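Local coordinates for protein S-adenosylmethionine-dependent methyltransferase (Clostridium acetobutylicum, PDB 1Y8C) that probably transfers methyl groups from S-adenosylmethionine to a substrate that is not yet known, at residues L152-D156 against W168-F172; L132-V137 against L241-G245; F59-V65 against I98-L104; L176-S182 against D195-R201. One frame throughout, in Å; residues are numbered along the deposited sequence.

Interaction 1 (L152-D156 against W168-F172); sequences LGNND and WENQF
Asn154 turns its amide back over the strand so that OD1 accepts the backbone N-H of Phe172 at 2.7 Å. The bond is nearly straight at the hydrogen (166°), but the donor stands above the amide plane, 49° out of it. With CG beside the backbone N (chi1 -57°), the short side chain folds onto the strand although its CB sets out along it. The amide lies side by side with that of Gln171, the two planes inclined to each other.

Leu152, the last residue of its helix, meets the indole of Trp168 at about a right angle: CD2 comes 3.5 Å from CZ2. The same methyl group rests against the Asn170 side chain, whose CB also lies 3.2 Å from the carbonyl O of Gly153. Two backbone CA-H...O contacts add to these, Asn154 CA to Asn170 O at 3.1 Å and Asp156 CA to Trp168 O at 3.2 Å.

The loop 152-156 thus runs from helix 145-152 across strand 164-173 before entering edge strand 157-161, with which Trp168 pairs through Phe157. From the neighbouring strand 176-186, Met179 and Ile181 touch the indole and Val177 touches the Phe172 ring.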
# COMPACT_ATOMS: atom_id res chain seq x y z
N LEU A 152 17.14 -5.38 3.65
CA LEU A 152 16.56 -5.68 4.96
C LEU A 152 17.23 -6.93 5.52
O LEU A 152 17.87 -6.87 6.57
CB LEU A 152 15.05 -5.92 4.87
CG LEU A 152 14.13 -4.72 4.77
CD1 LEU A 152 12.70 -5.20 4.94
CD2 LEU A 152 14.45 -3.70 5.86
N GLY A 153 17.08 -8.05 4.82
CA GLY A 153 17.68 -9.30 5.26
C GLY A 153 17.51 -9.59 6.74
O GLY A 153 16.39 -9.63 7.24
N ASN A 154 18.64 -9.79 7.43
CA ASN A 154 18.68 -10.08 8.86
C ASN A 154 19.48 -8.99 9.61
O ASN A 154 20.44 -9.30 10.31
CB ASN A 154 19.34 -11.44 9.11
CG ASN A 154 18.66 -12.58 8.38
OD1 ASN A 154 17.62 -13.08 8.80
ND2 ASN A 154 19.25 -12.98 7.26
N ASN A 155 19.08 -7.73 9.46
CA ASN A 155 19.77 -6.62 10.12
C ASN A 155 18.95 -6.01 11.26
O ASN A 155 17.91 -5.40 11.03
CB ASN A 155 20.08 -5.51 9.11
CG ASN A 155 21.09 -5.93 8.05
OD1 ASN A 155 22.20 -6.36 8.36
ND2 ASN A 155 20.71 -5.78 6.78
N ASP A 156 19.43 -6.16 12.49
CA ASP A 156 18.74 -5.57 13.64
C ASP A 156 19.23 -4.11 13.74
O ASP A 156 20.40 -3.83 13.49
CB ASP A 156 19.05 -6.38 14.91
CG ASP A 156 20.51 -6.31 15.34
OD1 ASP A 156 21.42 -6.41 14.46
OD2 ASP A 156 20.75 -6.17 16.56
N TRP A 168 14.35 -2.49 15.82
CA TRP A 168 13.79 -3.23 14.69
C TRP A 168 14.66 -4.44 14.33
O TRP A 168 15.82 -4.28 13.98
CB TRP A 168 13.66 -2.25 13.51
CG TRP A 168 13.25 -2.83 12.18
CD1 TRP A 168 12.93 -4.14 11.92
CD2 TRP A 168 13.14 -2.13 10.94
NE1 TRP A 168 12.64 -4.29 10.59
CE2 TRP A 168 12.75 -3.08 9.97
CE3 TRP A 168 13.32 -0.80 10.55
CZ2 TRP A 168 12.56 -2.74 8.61
CZ3 TRP A 168 13.13 -0.46 9.20
CH2 TRP A 168 12.75 -1.42 8.26
N GLU A 169 14.11 -5.64 14.44
CA GLU A 169 14.86 -6.84 14.10
C GLU A 169 14.28 -7.51 12.85
O GLU A 169 13.08 -7.77 12.77
CB GLU A 169 14.84 -7.84 15.26
CG GLU A 169 16.15 -8.61 15.43
CD GLU A 169 15.95 -10.01 15.99
OE1 GLU A 169 15.30 -10.15 17.05
OE2 GLU A 169 16.46 -10.97 15.37
N ASN A 170 15.14 -7.79 11.87
CA ASN A 170 14.71 -8.42 10.64
C ASN A 170 15.18 -9.85 10.56
O ASN A 170 16.32 -10.16 10.88
CB ASN A 170 15.25 -7.65 9.43
CG ASN A 170 14.38 -6.46 9.06
OD1 ASN A 170 14.89 -5.38 8.76
ND2 ASN A 170 13.07 -6.65 9.06
N GLN A 171 14.29 -10.73 10.13
CA GLN A 171 14.62 -12.14 9.98
C GLN A 171 14.20 -12.52 8.57
O GLN A 171 13.02 -12.48 8.23
CB GLN A 171 13.86 -12.95 11.04
CG GLN A 171 13.49 -14.38 10.64
CD GLN A 171 14.69 -15.24 10.28
OE1 GLN A 171 14.53 -16.31 9.69
NE2 GLN A 171 15.88 -14.78 10.63
N PHE A 172 15.18 -12.84 7.73
CA PHE A 172 14.88 -13.24 6.36
C PHE A 172 15.13 -14.72 6.18
O PHE A 172 16.19 -15.22 6.57
CB PHE A 172 15.72 -12.47 5.34
CG PHE A 172 15.40 -12.82 3.91
CD1 PHE A 172 14.12 -12.61 3.40
CD2 PHE A 172 16.37 -13.35 3.07
CE1 PHE A 172 13.80 -12.93 2.08
CE2 PHE A 172 16.07 -13.68 1.75
CZ PHE A 172 14.78 -13.46 1.25

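Interaction 2 (L132-V137 against L241-G245); sequences LKEGGV and LVKLG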
# COMPACT_ATOMS: atom_id res chain seq x y z
N LEU A 132 -12.80 -3.76 -11.66
CA LEU A 132 -12.33 -2.71 -12.56
C LEU A 132 -13.27 -2.42 -13.72
O LEU A 132 -13.73 -3.33 -14.40
CB LEU A 132 -10.97 -3.10 -13.15
CG LEU A 132 -9.72 -2.76 -12.36
CD1 LEU A 132 -8.52 -3.30 -13.13
CD2 LEU A 132 -9.62 -1.24 -12.17
N LYS A 133 -13.57 -1.14 -13.94
CA LYS A 133 -14.43 -0.81 -15.06
C LYS A 133 -13.60 -1.09 -16.30
O LYS A 133 -12.38 -1.12 -16.23
CB LYS A 133 -14.84 0.66 -15.05
CG LYS A 133 -15.82 0.99 -13.96
CD LYS A 133 -16.03 2.47 -13.83
CE LYS A 133 -17.15 2.76 -12.85
NZ LYS A 133 -17.48 4.20 -12.81
N GLU A 134 -14.27 -1.32 -17.42
CA GLU A 134 -13.56 -1.55 -18.66
C GLU A 134 -12.88 -0.20 -18.90
O GLU A 134 -13.53 0.85 -18.82
CB GLU A 134 -14.54 -1.85 -19.78
CG GLU A 134 -13.89 -2.41 -21.01
CD GLU A 134 -13.49 -3.87 -20.85
OE1 GLU A 134 -14.35 -4.69 -20.47
OE2 GLU A 134 -12.31 -4.20 -21.13
N GLY A 135 -11.58 -0.24 -19.16
CA GLY A 135 -10.85 0.99 -19.38
C GLY A 135 -10.34 1.59 -18.09
O GLY A 135 -9.75 2.66 -18.08
N GLY A 136 -10.57 0.89 -16.98
CA GLY A 136 -10.11 1.38 -15.69
C GLY A 136 -8.65 1.03 -15.43
O GLY A 136 -8.09 0.14 -16.08
N VAL A 137 -8.03 1.71 -14.46
CA VAL A 137 -6.64 1.48 -14.13
C VAL A 137 -6.44 0.99 -12.70
O VAL A 137 -7.17 1.40 -11.79
CB VAL A 137 -5.79 2.76 -14.35
CG1 VAL A 137 -4.35 2.52 -13.96
CG2 VAL A 137 -5.87 3.19 -15.80
N LEU A 241 1.39 -0.46 -12.96
CA LEU A 241 0.21 0.19 -13.48
C LEU A 241 -0.42 -0.79 -14.47
O LEU A 241 0.16 -1.07 -15.52
CB LEU A 241 0.60 1.47 -14.19
CG LEU A 241 -0.48 2.52 -14.03
CD1 LEU A 241 0.16 3.83 -13.58
CD2 LEU A 241 -1.26 2.69 -15.33
N VAL A 242 -1.59 -1.32 -14.13
CA VAL A 242 -2.26 -2.29 -14.99
C VAL A 242 -3.72 -1.95 -15.29
O VAL A 242 -4.30 -1.04 -14.68
CB VAL A 242 -2.19 -3.70 -14.36
CG1 VAL A 242 -0.80 -3.93 -13.78
CG2 VAL A 242 -3.26 -3.85 -13.29
N LYS A 243 -4.29 -2.70 -16.23
CA LYS A 243 -5.68 -2.53 -16.64
C LYS A 243 -6.25 -3.87 -17.07
O LYS A 243 -5.53 -4.86 -17.20
CB LYS A 243 -5.81 -1.54 -17.80
CG LYS A 243 -5.08 -1.93 -19.06
CD LYS A 243 -5.73 -1.31 -20.29
CE LYS A 243 -5.83 0.22 -20.20
NZ LYS A 243 -7.10 0.72 -19.57
N LEU A 244 -7.57 -3.90 -17.30
CA LEU A 244 -8.25 -5.12 -17.72
C LEU A 244 -7.80 -5.54 -19.09
O LEU A 244 -7.94 -4.77 -20.05
CB LEU A 244 -9.75 -4.91 -17.75
CG LEU A 244 -10.56 -5.74 -16.78
CD1 LEU A 244 -9.97 -5.68 -15.39
CD2 LEU A 244 -11.97 -5.21 -16.80
N GLY A 245 -7.27 -6.75 -19.20
CA GLY A 245 -6.81 -7.25 -20.48
C GLY A 245 -7.71 -8.29 -21.10
O GLY A 245 -8.40 -8.03 -22.09
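Residues 132-137 double back through a type II turn from Lys133 to Gly136, closed by a bond from Gly136 N to Lys133 O of 2.8 Å, and the final strand 237-244 passes alongside the turn. Gly135 occupies the third turn position with positive phi (88°). No clear hydrogen bond joins the two segments. Val137 and Lys243 face each other with CA atoms 4.8 Å apart, in a loose antiparallel arrangement, and Val137 CA approaches Val242 O at 3.5 Å in a CA-H...O contact.

Apolar branches therefore carry much of the contact. Leu244 and Leu132 slide past each other in opposite directions: Leu244 CD1 touches Leu132 CB at 3.6 Å and lies equally near Leu132 CD1, while its other methyl, CD2, sits against the carbonyl O of Leu132. At the far end, Val137 CG1, placed anti to the backbone N (chi1 178°), meets Leu241 CD2 at 3.4 Å. Between these two clusters Lys243 lays its CB 3.3 Å from Gly136 O. Its chain then bends at chi3 and chi4, which brings NZ back to 3.6 Å from Gly135 O, over the turn.

Lys133 points away from the strand, and its ammonium makes salt bridges to Asp40 and Asp103. On one flank of the contact, Val137 is joined by backbone bonds to Asp103 and to Ile105, at the start of strand 104-107. On the other, Leu241 pairs with Leu220 and Asp221 of strand 217-224, from which Leu217 covers both Leu132 and Leu244.

Interaction 3 (F59-V65 against I98-L104); sequences FKNTWAV and INRKFDL
One side of the parallel part of the mixed, Rossmann-like methyltransferase sheet is packed here: strand 61-65 sends Trp63 and Val65 toward the loop that leads into strand 104-107. The two segments are not paired, since strand 40-44 lies between strands 61-65 and 104-107, and side chains alone bridge the two.

Trp63 is the hub. Its CG stands beside the backbone N (chi1 -79°), which holds the indole out toward the loop, where it is gripped by two residues. Ile98 CG2 sits over a face of the six-membered ring in a CH-pi contact, 4.0 Å from the centroid and 15° off the normal, while Ile98 CD1 reaches CE3 near the rim. Phe102 presents its edge to the five-membered ring in an offset edge-to-face pair, centroids 5.3 Å apart and planes at 76°; its CE2 comes 3.5 Å from Trp63 CD1. The aliphatic CG of Arg100 adds a looser approach to Trp63 NE1.

The Arg100 chain bends at chi2, and the Arg100 and Asn61 side chains cross at about a right angle, with Asn61 at the edge of the guanidinium. The firm partner of this guanidinium is Asp40, which forms a salt bridge with NH2. Asp103 sets its CB at the edge of the Phe59 ring, while OD2 accepts from Asp40 N.

At one end of the contact, the Phe59 ring, also met by Phe38 and Tyr41, receives Leu104 CD2 at 3.6 Å from CZ. At the other, Val65 and Ile98 reach toward each other tip to tip, with Val65 CG2 3.4 Å from Ile98 CD1.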
# COMPACT_ATOMS: atom_id res chain seq x y z
N PHE A 59 -12.42 12.44 -7.17
CA PHE A 59 -13.48 11.59 -7.71
C PHE A 59 -14.87 11.92 -7.17
O PHE A 59 -15.02 12.72 -6.24
CB PHE A 59 -13.18 10.12 -7.43
CG PHE A 59 -12.01 9.59 -8.20
CD1 PHE A 59 -10.71 9.91 -7.81
CD2 PHE A 59 -12.21 8.79 -9.32
CE1 PHE A 59 -9.63 9.44 -8.54
CE2 PHE A 59 -11.14 8.31 -10.05
CZ PHE A 59 -9.84 8.64 -9.66
N LYS A 60 -15.89 11.29 -7.75
CA LYS A 60 -17.26 11.50 -7.29
C LYS A 60 -17.58 10.55 -6.16
O LYS A 60 -18.13 10.96 -5.13
CB LYS A 60 -18.27 11.29 -8.42
CG LYS A 60 -18.06 12.17 -9.64
CD LYS A 60 -19.39 12.38 -10.37
CE LYS A 60 -20.09 11.04 -10.70
NZ LYS A 60 -21.53 11.19 -11.10
N ASN A 61 -17.25 9.27 -6.35
CA ASN A 61 -17.52 8.26 -5.33
C ASN A 61 -16.25 7.52 -4.95
O ASN A 61 -15.50 7.07 -5.82
CB ASN A 61 -18.57 7.25 -5.84
CG ASN A 61 -19.75 7.93 -6.51
OD1 ASN A 61 -19.95 7.80 -7.72
ND2 ASN A 61 -20.54 8.65 -5.72
N THR A 62 -16.02 7.38 -3.65
CA THR A 62 -14.84 6.70 -3.16
C THR A 62 -15.15 5.60 -2.16
O THR A 62 -16.05 5.72 -1.33
CB THR A 62 -13.87 7.70 -2.48
OG1 THR A 62 -13.53 8.75 -3.40
CG2 THR A 62 -12.60 7.00 -2.04
N TRP A 63 -14.38 4.52 -2.25
CA TRP A 63 -14.50 3.39 -1.34
C TRP A 63 -13.11 3.12 -0.78
O TRP A 63 -12.13 3.06 -1.52
CB TRP A 63 -15.01 2.16 -2.06
CG TRP A 63 -16.46 2.18 -2.29
CD1 TRP A 63 -17.14 2.92 -3.20
CD2 TRP A 63 -17.43 1.39 -1.60
NE1 TRP A 63 -18.49 2.65 -3.13
CE2 TRP A 63 -18.69 1.71 -2.16
CE3 TRP A 63 -17.36 0.44 -0.57
CZ2 TRP A 63 -19.87 1.12 -1.71
CZ3 TRP A 63 -18.53 -0.15 -0.13
CH2 TRP A 63 -19.78 0.19 -0.70
N ALA A 64 -13.05 2.95 0.53
CA ALA A 64 -11.80 2.68 1.23
C ALA A 64 -11.96 1.38 2.00
O ALA A 64 -12.89 1.24 2.81
CB ALA A 64 -11.49 3.82 2.18
N VAL A 65 -11.06 0.43 1.76
CA VAL A 65 -11.12 -0.86 2.42
C VAL A 65 -9.82 -1.18 3.15
O VAL A 65 -8.74 -0.92 2.64
CB VAL A 65 -11.38 -1.97 1.40
CG1 VAL A 65 -11.52 -3.30 2.10
CG2 VAL A 65 -12.63 -1.65 0.60
N ILE A 98 -17.15 -6.28 -2.74
CA ILE A 98 -17.86 -5.02 -2.85
C ILE A 98 -18.57 -4.97 -4.20
O ILE A 98 -17.95 -5.05 -5.25
CB ILE A 98 -16.88 -3.83 -2.69
CG1 ILE A 98 -16.39 -3.78 -1.25
CG2 ILE A 98 -17.57 -2.51 -3.05
CD1 ILE A 98 -15.53 -2.59 -0.93
N ASN A 99 -19.90 -4.88 -4.17
CA ASN A 99 -20.67 -4.85 -5.40
C ASN A 99 -20.52 -3.49 -6.06
O ASN A 99 -21.43 -2.67 -6.02
CB ASN A 99 -22.14 -5.14 -5.10
CG ASN A 99 -22.33 -6.34 -4.18
OD1 ASN A 99 -21.72 -7.40 -4.39
ND2 ASN A 99 -23.17 -6.18 -3.17
N ARG A 100 -19.37 -3.27 -6.69
CA ARG A 100 -19.11 -1.99 -7.32
C ARG A 100 -17.90 -2.06 -8.26
O ARG A 100 -16.97 -2.84 -8.03
CB ARG A 100 -18.89 -0.95 -6.22
CG ARG A 100 -18.71 0.48 -6.67
CD ARG A 100 -19.95 1.02 -7.35
NE ARG A 100 -19.99 2.47 -7.32
CZ ARG A 100 -20.90 3.20 -7.96
NH1 ARG A 100 -21.83 2.60 -8.69
NH2 ARG A 100 -20.88 4.53 -7.85
N LYS A 101 -17.92 -1.27 -9.32
CA LYS A 101 -16.81 -1.24 -10.28
C LYS A 101 -16.16 0.13 -10.19
O LYS A 101 -16.81 1.11 -9.86
CB LYS A 101 -17.30 -1.44 -11.71
CG LYS A 101 -17.93 -2.78 -12.01
CD LYS A 101 -16.90 -3.86 -12.16
CE LYS A 101 -17.49 -5.08 -12.87
NZ LYS A 101 -17.74 -4.86 -14.34
N PHE A 102 -14.87 0.19 -10.50
CA PHE A 102 -14.17 1.45 -10.41
C PHE A 102 -13.31 1.82 -11.61
O PHE A 102 -12.99 1.00 -12.46
CB PHE A 102 -13.30 1.46 -9.16
CG PHE A 102 -14.03 1.11 -7.91
CD1 PHE A 102 -14.22 -0.23 -7.55
CD2 PHE A 102 -14.52 2.11 -7.07
CE1 PHE A 102 -14.89 -0.55 -6.37
CE2 PHE A 102 -15.19 1.79 -5.90
CZ PHE A 102 -15.38 0.45 -5.54
N ASP A 103 -12.94 3.10 -11.63
CA ASP A 103 -12.11 3.65 -12.69
C ASP A 103 -10.66 3.55 -12.26
O ASP A 103 -9.78 3.29 -13.08
CB ASP A 103 -12.47 5.12 -12.91
CG ASP A 103 -13.88 5.29 -13.42
OD1 ASP A 103 -14.12 4.87 -14.57
OD2 ASP A 103 -14.73 5.82 -12.68
N LEU A 104 -10.44 3.75 -10.97
CA LEU A 104 -9.11 3.69 -10.40
C LEU A 104 -9.10 2.87 -9.12
O LEU A 104 -9.91 3.11 -8.22
CB LEU A 104 -8.59 5.10 -10.10
CG LEU A 104 -7.33 5.13 -9.21
CD1 LEU A 104 -6.22 4.43 -9.95
CD2 LEU A 104 -6.94 6.57 -8.87

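Interaction 4 (L176-S182 against D195-R201); sequences LVSMYIS and DEEHEER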
# COMPACT_ATOMS: atom_id res chain seq x y z
N LEU A 176 10.85 -15.06 2.68
CA LEU A 176 9.93 -14.40 3.59
C LEU A 176 10.71 -13.58 4.61
O LEU A 176 11.65 -14.08 5.22
CB LEU A 176 9.07 -15.43 4.32
CG LEU A 176 7.94 -14.87 5.20
CD1 LEU A 176 6.95 -14.11 4.32
CD2 LEU A 176 7.21 -16.00 5.92
N VAL A 177 10.32 -12.33 4.78
CA VAL A 177 10.97 -11.45 5.74
C VAL A 177 10.07 -11.24 6.93
O VAL A 177 8.91 -10.85 6.78
CB VAL A 177 11.26 -10.08 5.13
CG1 VAL A 177 11.87 -9.15 6.18
CG2 VAL A 177 12.20 -10.22 3.96
N SER A 178 10.58 -11.49 8.12
CA SER A 178 9.78 -11.28 9.32
C SER A 178 10.35 -10.08 10.06
O SER A 178 11.53 -10.06 10.42
CB SER A 178 9.81 -12.53 10.18
OG SER A 178 9.59 -13.67 9.37
N MSE A 179 9.52 -9.08 10.28
CA MSE A 179 9.95 -7.87 10.95
C MSE A 179 9.33 -7.75 12.32
O MSE A 179 8.12 -7.84 12.48
CB MSE A 179 9.55 -6.66 10.12
CG MSE A 179 9.88 -6.77 8.64
SE MSE A 179 9.20 -5.24 7.64
CE MSE A 179 7.84 -6.12 6.59
N TYR A 180 10.17 -7.54 13.32
CA TYR A 180 9.69 -7.39 14.68
C TYR A 180 10.13 -6.00 15.12
O TYR A 180 11.32 -5.70 15.13
CB TYR A 180 10.29 -8.47 15.58
CG TYR A 180 10.08 -9.88 15.05
CD1 TYR A 180 10.78 -10.33 13.93
CD2 TYR A 180 9.19 -10.75 15.68
CE1 TYR A 180 10.60 -11.63 13.45
CE2 TYR A 180 9.01 -12.05 15.21
CZ TYR A 180 9.71 -12.48 14.09
OH TYR A 180 9.57 -13.78 13.63
N ILE A 181 9.17 -5.15 15.46
CA ILE A 181 9.54 -3.80 15.85
C ILE A 181 8.84 -3.30 17.09
O ILE A 181 7.62 -3.27 17.16
CB ILE A 181 9.23 -2.78 14.74
CG1 ILE A 181 9.77 -3.28 13.39
CG2 ILE A 181 9.85 -1.46 15.10
CD1 ILE A 181 9.51 -2.31 12.25
N SER A 182 9.64 -2.88 18.06
CA SER A 182 9.13 -2.33 19.31
C SER A 182 9.36 -0.82 19.31
O SER A 182 10.51 -0.34 19.23
CB SER A 182 9.87 -2.94 20.50
OG SER A 182 9.59 -4.33 20.62
N ASP A 195 4.27 -2.63 19.85
CA ASP A 195 4.96 -3.77 19.25
C ASP A 195 4.33 -4.14 17.91
O ASP A 195 3.20 -4.59 17.86
CB ASP A 195 4.89 -4.99 20.17
CG ASP A 195 5.58 -4.75 21.49
OD1 ASP A 195 6.71 -4.21 21.48
OD2 ASP A 195 5.01 -5.11 22.55
N GLU A 196 5.07 -3.95 16.81
CA GLU A 196 4.56 -4.29 15.49
C GLU A 196 5.32 -5.48 14.93
O GLU A 196 6.55 -5.52 14.96
CB GLU A 196 4.71 -3.12 14.52
CG GLU A 196 3.91 -1.87 14.89
CD GLU A 196 2.43 -1.96 14.57
OE1 GLU A 196 2.08 -2.06 13.37
OE2 GLU A 196 1.61 -1.93 15.51
N GLU A 197 4.59 -6.46 14.41
CA GLU A 197 5.19 -7.64 13.83
C GLU A 197 4.52 -7.95 12.51
O GLU A 197 3.36 -8.37 12.47
CB GLU A 197 5.05 -8.82 14.80
CG GLU A 197 5.57 -10.13 14.24
CD GLU A 197 5.64 -11.23 15.29
OE1 GLU A 197 5.80 -12.42 14.90
OE2 GLU A 197 5.54 -10.92 16.51
N HIS A 198 5.23 -7.73 11.41
CA HIS A 198 4.67 -7.97 10.09
C HIS A 198 5.52 -8.97 9.32
O HIS A 198 6.70 -9.18 9.62
CB HIS A 198 4.57 -6.65 9.32
CG HIS A 198 3.81 -5.58 10.04
ND1 HIS A 198 4.23 -4.27 10.10
CD2 HIS A 198 2.65 -5.63 10.74
CE1 HIS A 198 3.37 -3.56 10.81
NE2 HIS A 198 2.40 -4.36 11.21
N GLU A 199 4.92 -9.59 8.31
CA GLU A 199 5.59 -10.56 7.48
C GLU A 199 5.32 -10.21 6.03
O GLU A 199 4.17 -10.05 5.64
CB GLU A 199 5.03 -11.93 7.81
CG GLU A 199 5.93 -13.10 7.52
CD GLU A 199 5.49 -14.32 8.31
OE1 GLU A 199 4.33 -14.75 8.14
OE2 GLU A 199 6.31 -14.85 9.10
N GLU A 200 6.39 -10.06 5.24
CA GLU A 200 6.25 -9.72 3.82
C GLU A 200 7.00 -10.74 2.96
O GLU A 200 8.08 -11.21 3.32
CB GLU A 200 6.79 -8.30 3.54
CG GLU A 200 5.80 -7.16 3.84
CD GLU A 200 6.26 -5.78 3.34
OE1 GLU A 200 6.98 -5.70 2.31
OE2 GLU A 200 5.88 -4.76 3.96
N ARG A 201 6.42 -11.12 1.82
CA ARG A 201 7.09 -12.07 0.95
C ARG A 201 7.84 -11.32 -0.13
O ARG A 201 7.37 -10.30 -0.64
CB ARG A 201 6.11 -13.04 0.29
CG ARG A 201 6.80 -14.35 -0.04
CD ARG A 201 6.44 -14.92 -1.39
NE ARG A 201 5.40 -15.94 -1.30
CZ ARG A 201 5.32 -17.01 -2.10
NH1 ARG A 201 6.23 -17.18 -3.05
NH2 ARG A 201 4.33 -17.89 -1.96
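Strands 176-182 and 195-201 form a regular antiparallel beta hairpin, their axes 4.7 Å apart at closest approach and 171° apart in direction. Three hydrogen-bonded pairs hold it, each with two N-H...O bonds: Val177 with Glu200, Met179 with His198 and Ile181 with Glu196. The Ile181-Glu196 pair is short in both directions, 2.7 Å from Ile181 N to Glu196 O and 2.7 Å from Glu196 N to Ile181 O. In the Met179-His198 pair, His198 N reaches Met179 O with a more bent angle of 142°. The carbonyls of Val177, Met179 and Ile181 also each receive a CA-H from the facing strand.

On the face bearing Val177, Met179 and Ile181, the bent selenomethionine at Met179 lays CE 3.6 Å from Glu200 CG. Buried Glu200 is satisfied at OE1 by Asn143, while OE2 lies close to Asp110. His198 ND1 is bonded to Tyr10.

On the other face, side-chain bonds cross between the strands. Ser178 OG donates weakly to Glu199 OE2, whose chain crosses Leu176 at about a right angle. The Glu197 carboxylate lies alongside the Tyr180 ring, the two planes inclined. Asp195 is bound chiefly by Arg193, and its OD1 also accepts Ser182 OG at 3.0 Å, on the anti side and 28° out of the carboxylate plane.

The four contacts fall into two groups on opposite sides of the chain's centre. Interactions 1 and 4, with centres 9 Å apart, share the four-stranded antiparallel sheet: Gln171 O meets Ser178 N at 2.6 Å, and Glu169 N meets Tyr180 O at 2.9 Å. Interactions 2 and 3, 13 Å between centres, belong to the seven-stranded sheet of the methyltransferase domain and meet where Lys133 N approaches Phe102 O at 2.7 Å and Val137 N approaches Asp103 O at 2.7 Å. Between the groups, interactions 3 and 4 come within about 14 Å at their nearest atoms. In sequence, interactions 1 and 4 both fall between the two segments of interaction 2.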